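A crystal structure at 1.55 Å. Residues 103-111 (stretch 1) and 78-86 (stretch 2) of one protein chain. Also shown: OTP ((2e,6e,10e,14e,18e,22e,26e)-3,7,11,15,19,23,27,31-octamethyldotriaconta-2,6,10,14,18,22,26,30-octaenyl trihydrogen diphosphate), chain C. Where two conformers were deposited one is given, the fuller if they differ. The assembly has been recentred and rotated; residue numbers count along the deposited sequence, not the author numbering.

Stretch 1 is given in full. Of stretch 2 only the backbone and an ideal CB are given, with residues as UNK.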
# COMPACT_ATOMS: atom_id res chain seq x y z
N ASP A 103 14.53 8.21 -2.20
CA ASP A 103 14.50 7.79 -0.80
C ASP A 103 13.43 8.65 -0.11
O ASP A 103 13.57 9.89 -0.10
CB ASP A 103 15.86 8.06 -0.19
CG ASP A 103 16.95 7.18 -0.80
OD1 ASP A 103 16.66 6.00 -1.06
OD2 ASP A 103 18.07 7.71 -0.96
N VAL A 104 12.36 8.01 0.33
CA VAL A 104 11.20 8.69 0.93
C VAL A 104 11.03 8.38 2.40
O VAL A 104 11.36 7.31 2.86
CB VAL A 104 9.89 8.35 0.17
CG1 VAL A 104 10.00 8.59 -1.30
CG2 VAL A 104 9.44 6.91 0.42
N SER A 105 10.43 9.34 3.11
CA SER A 105 9.88 9.11 4.42
C SER A 105 8.38 9.29 4.19
O SER A 105 7.88 10.43 4.04
CB SER A 105 10.37 10.15 5.43
OG SER A 105 11.73 9.93 5.65
N ALA A 106 7.69 8.18 4.02
CA ALA A 106 6.26 8.21 3.68
C ALA A 106 5.53 7.99 4.98
O ALA A 106 5.89 7.12 5.77
CB ALA A 106 5.94 7.06 2.73
N THR A 107 4.47 8.75 5.21
CA THR A 107 3.64 8.50 6.37
C THR A 107 2.49 7.58 5.99
O THR A 107 1.81 7.83 5.00
CB THR A 107 3.14 9.82 6.95
OG1 THR A 107 4.28 10.61 7.30
CG2 THR A 107 2.32 9.60 8.23
N LEU A 108 2.34 6.51 6.74
CA LEU A 108 1.25 5.54 6.58
C LEU A 108 0.32 5.67 7.77
O LEU A 108 0.72 5.39 8.91
CB LEU A 108 1.75 4.11 6.44
CG LEU A 108 0.66 3.03 6.50
CD1 LEU A 108 -0.34 3.13 5.32
CD2 LEU A 108 1.38 1.63 6.48
N ASP A 109 -0.93 6.05 7.52
CA ASP A 109 -1.99 6.12 8.51
C ASP A 109 -2.84 4.86 8.34
O ASP A 109 -3.65 4.77 7.39
CB ASP A 109 -2.82 7.39 8.31
CG ASP A 109 -4.06 7.44 9.16
OD1 ASP A 109 -4.06 6.81 10.21
OD2 ASP A 109 -5.07 8.06 8.72
N LEU A 110 -2.57 3.86 9.20
CA LEU A 110 -3.21 2.57 9.16
C LEU A 110 -3.64 2.18 10.55
O LEU A 110 -2.82 2.22 11.49
CB LEU A 110 -2.24 1.52 8.65
CG LEU A 110 -2.63 0.05 8.70
CD1 LEU A 110 -3.94 -0.17 7.84
CD2 LEU A 110 -1.48 -0.84 8.19
N HIS A 111 -4.90 1.77 10.66
CA HIS A 111 -5.43 1.25 11.89
C HIS A 111 -5.20 2.18 13.08
O HIS A 111 -4.93 1.74 14.22
CB HIS A 111 -4.90 -0.15 12.13
CG HIS A 111 -5.59 -0.92 13.21
ND1 HIS A 111 -6.94 -1.26 13.21
CD2 HIS A 111 -5.08 -1.41 14.36
CE1 HIS A 111 -7.21 -1.92 14.34
NE2 HIS A 111 -6.10 -2.02 15.03
N UNK A 78 -11.93 2.86 7.51
CA UNK A 78 -12.36 2.40 6.20
C UNK A 78 -11.17 2.40 5.19
O UNK A 78 -11.16 1.64 4.22
CB UNK A 78 -13.50 3.29 5.69
N UNK A 79 -10.24 3.33 5.38
CA UNK A 79 -9.09 3.53 4.47
C UNK A 79 -7.79 3.65 5.23
O UNK A 79 -7.80 3.98 6.41
CB UNK A 79 -9.29 4.78 3.61
N UNK A 80 -6.69 3.30 4.56
CA UNK A 80 -5.30 3.58 5.00
C UNK A 80 -4.74 4.61 4.02
O UNK A 80 -5.02 4.55 2.81
CB UNK A 80 -4.44 2.32 5.03
N UNK A 81 -4.06 5.61 4.53
CA UNK A 81 -3.62 6.75 3.70
C UNK A 81 -2.13 6.89 3.80
O UNK A 81 -1.57 6.97 4.92
CB UNK A 81 -4.30 8.05 4.12
N UNK A 82 -1.45 6.88 2.66
CA UNK A 82 -0.03 7.14 2.58
C UNK A 82 0.19 8.54 2.00
O UNK A 82 -0.39 8.89 0.98
CB UNK A 82 0.67 6.08 1.73
N UNK A 83 1.04 9.31 2.65
CA UNK A 83 1.40 10.62 2.14
C UNK A 83 2.92 10.70 2.00
O UNK A 83 3.67 10.22 2.86
CB UNK A 83 0.87 11.73 3.06
N UNK A 84 3.39 11.29 0.89
CA UNK A 84 4.85 11.30 0.53
C UNK A 84 5.13 12.65 -0.10
O UNK A 84 4.49 12.98 -1.09
CB UNK A 84 5.23 10.17 -0.42
N UNK A 85 6.13 13.39 0.40
CA UNK A 85 6.58 14.59 -0.31
C UNK A 85 7.34 14.23 -1.56
O UNK A 85 8.17 13.29 -1.54
CB UNK A 85 7.45 15.46 0.60
N UNK A 86 7.02 14.90 -2.67
CA UNK A 86 7.62 14.57 -3.96
C UNK A 86 8.22 15.85 -4.53
O UNK A 86 7.67 16.93 -4.29
CB UNK A 86 6.60 13.96 -4.92
O7 OTP C . -5.69 -22.16 7.27
P2 OTP C . -7.16 -21.80 7.23
O5 OTP C . -7.97 -22.53 8.29
O6 OTP C . -7.77 -21.83 5.85
O4 OTP C . -7.19 -20.24 7.74
P1 OTP C . -7.55 -18.93 6.86
O2 OTP C . -6.30 -18.63 6.06
O3 OTP C . -8.94 -18.94 6.25
O1 OTP C . -7.56 -17.66 7.87
C40 OTP C . -6.29 -17.24 8.41
C39 OTP C . -5.98 -15.80 7.99
C37 OTP C . -4.81 -15.42 7.51
C38 OTP C . -3.59 -16.31 7.24
C36 OTP C . -4.59 -13.95 7.18
C35 OTP C . -3.69 -13.21 8.14
C34 OTP C . -3.44 -11.77 7.66
C32 OTP C . -2.30 -11.08 7.82
C33 OTP C . -1.08 -11.69 8.41
C31 OTP C . -2.24 -9.67 7.21
C30 OTP C . -1.89 -8.52 8.12
C29 OTP C . -1.76 -7.21 7.35
C27 OTP C . -0.88 -6.26 7.63
C28 OTP C . 0.06 -6.27 8.84
C26 OTP C . -0.70 -5.06 6.73
C25 OTP C . -1.52 -5.04 5.45
C24 OTP C . -1.01 -4.06 4.39
C22 OTP C . -1.51 -2.86 4.12
C23 OTP C . -2.77 -2.28 4.72
C21 OTP C . -0.82 -2.02 3.09
C20 OTP C . -0.09 -0.78 3.68
C19 OTP C . 0.57 0.11 2.63
C17 OTP C . 1.87 0.18 2.37
C18 OTP C . 2.97 -0.45 3.15
C16 OTP C . 2.32 0.99 1.16
C15 OTP C . 3.24 2.12 1.52
C14 OTP C . 3.38 3.10 0.38
C12 OTP C . 4.52 3.78 0.08
C13 OTP C . 5.82 3.57 0.84
C11 OTP C . 4.58 4.78 -1.03
C10 OTP C . 3.42 4.88 -1.94
C9 OTP C . 3.62 5.71 -3.21
C7 OTP C . 3.15 6.95 -3.44
C8 OTP C . 2.20 7.73 -2.55
C6 OTP C . 3.54 7.62 -4.74
C5 OTP C . 4.71 8.58 -4.61
C4 OTP C . 5.01 9.30 -5.89
C2 OTP C . 6.25 9.60 -6.28
C3 OTP C . 7.54 9.34 -5.58
C1 OTP C . 6.41 10.35 -7.58

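Stretch 2 runs antiparallel to stretch 1, with an angle of 159° between the strand directions. Two hydrogen-bonded pairs flank a non-hydrogen-bonded one, and side chains alternate between two faces. One face carries Ala 106 and Leu 108 and meets the OTP chain; the other carries Thr 107 and Asp 109.

Position 78 has no atom of stretch 1 within 5.5 Å of its ideal CB. Almost any residue would do. It is Ser 78, with chi1 in p, and it makes no contact with stretch 1.

Position 79 points away from stretch 1, and its extended backbone suits a beta-branched or polar residue. It is Val 79. Its carbonyl does more than its side chain: water 1 links Val 79 O (2.8 Å) to His 111 N (2.9 Å).

At position 80 the ideal CB lies 3.5 Å from Asp 109 O, 3.8 Å from Leu 110 CD1 and 4.2 Å from Leu 108 CD1. Two leucine methyls favour an apolar group, and the short distances suit a small one. Ala 80 is deposited. Its CB touches both leucines, and Ala 80 CA makes a CA-H...O contact of 3.1 Å with Asp 109 O.

Position 81 shares a face with Asp 109, its ideal CB 4.5 Å from Asp 109 CB. A carboxylate nearby favours a polar or basic residue: Thr, Ser, Asn, Lys or Arg. The residue is Thr 81, chi1 in m. Water 2 joins Thr 81 OG1 (2.7 Å) to Asp 109 OD2 (2.8 Å). The backbones pair directly: Thr 81 N donates to Asp 109 O at 3.0 Å, and Asp 109 N to Thr 81 O at 2.8 Å.

Position 82 lies opposite Leu 108, on the face that meets OTP. Leu 108 CD1 is 4.7 Å from the ideal CB and OTP C14 is close by, so Val, Ile or Leu would suit. Val 82, chi1 in t, places CG2 3.7 Å from Leu 108 CD1 and CG1 4.0 Å from Ala 106 CB. Val 82 CG1 also lies 3.7 Å from OTP C14.

Position 83 pairs with Thr 107, on the polar face. Thr, Ser, Val or a longer polar chain could fit this extended backbone. Thr 83 is deposited, chi1 in m. Thr 83 N donates to Thr 107 O, and Thr 107 N to Thr 83 O, both at 2.9 Å.

Position 84 has its ideal CB 4.5 Å from Ala 106 CB and 5.0 Å from Val 104 CB. The small alanine leaves room for a branched apolar residue. Val 84, chi1 in t, sets CG2 3.5 Å from Ala 106 CB and CG1 3.7 Å from Val 104 CG1. Val 84 CG2 is 3.7 Å from OTP C8.

Position 85, with phi -72°, admits proline among many others. Pro 85 rests its CD 3.9 Å from Ser 105 O.

Position 86 is beyond stretch 1 but near the OTP tail, so apolar residues suit. Val 86 CG2 lies 3.6 Å from OTP C2.

Stretch 2, residues 78-86: SVATVTVPV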
# COMPACT_ATOMS: atom_id res chain seq x y z
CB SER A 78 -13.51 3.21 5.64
OG SER A 78 -13.16 4.57 5.61
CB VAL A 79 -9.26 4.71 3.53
CG1 VAL A 79 -10.54 4.56 2.72
CG2 VAL A 79 -9.26 6.05 4.25
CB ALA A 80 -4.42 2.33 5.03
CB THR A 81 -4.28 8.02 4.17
OG1 THR A 81 -5.69 7.84 4.11
CG2 THR A 81 -3.84 9.18 3.33
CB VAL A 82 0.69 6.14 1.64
CG1 VAL A 82 2.18 6.35 1.65
CG2 VAL A 82 0.36 4.69 2.02
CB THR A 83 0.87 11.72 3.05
OG1 THR A 83 -0.52 11.50 3.32
CG2 THR A 83 1.03 13.04 2.39
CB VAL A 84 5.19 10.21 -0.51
CG1 VAL A 84 6.72 10.22 -0.87
CG2 VAL A 84 4.76 8.74 -0.11
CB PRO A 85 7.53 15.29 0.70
CG PRO A 85 7.89 14.24 1.62
CD PRO A 85 6.70 13.34 1.76
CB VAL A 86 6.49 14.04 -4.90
CG1 VAL A 86 6.81 14.13 -6.43
CG2 VAL A 86 6.19 12.63 -4.41
O HOH W 1 -6.66 2.79 8.64
O HOH W 2 -6.44 6.88 6.57
O HOH W 3 9.97 12.02 1.01
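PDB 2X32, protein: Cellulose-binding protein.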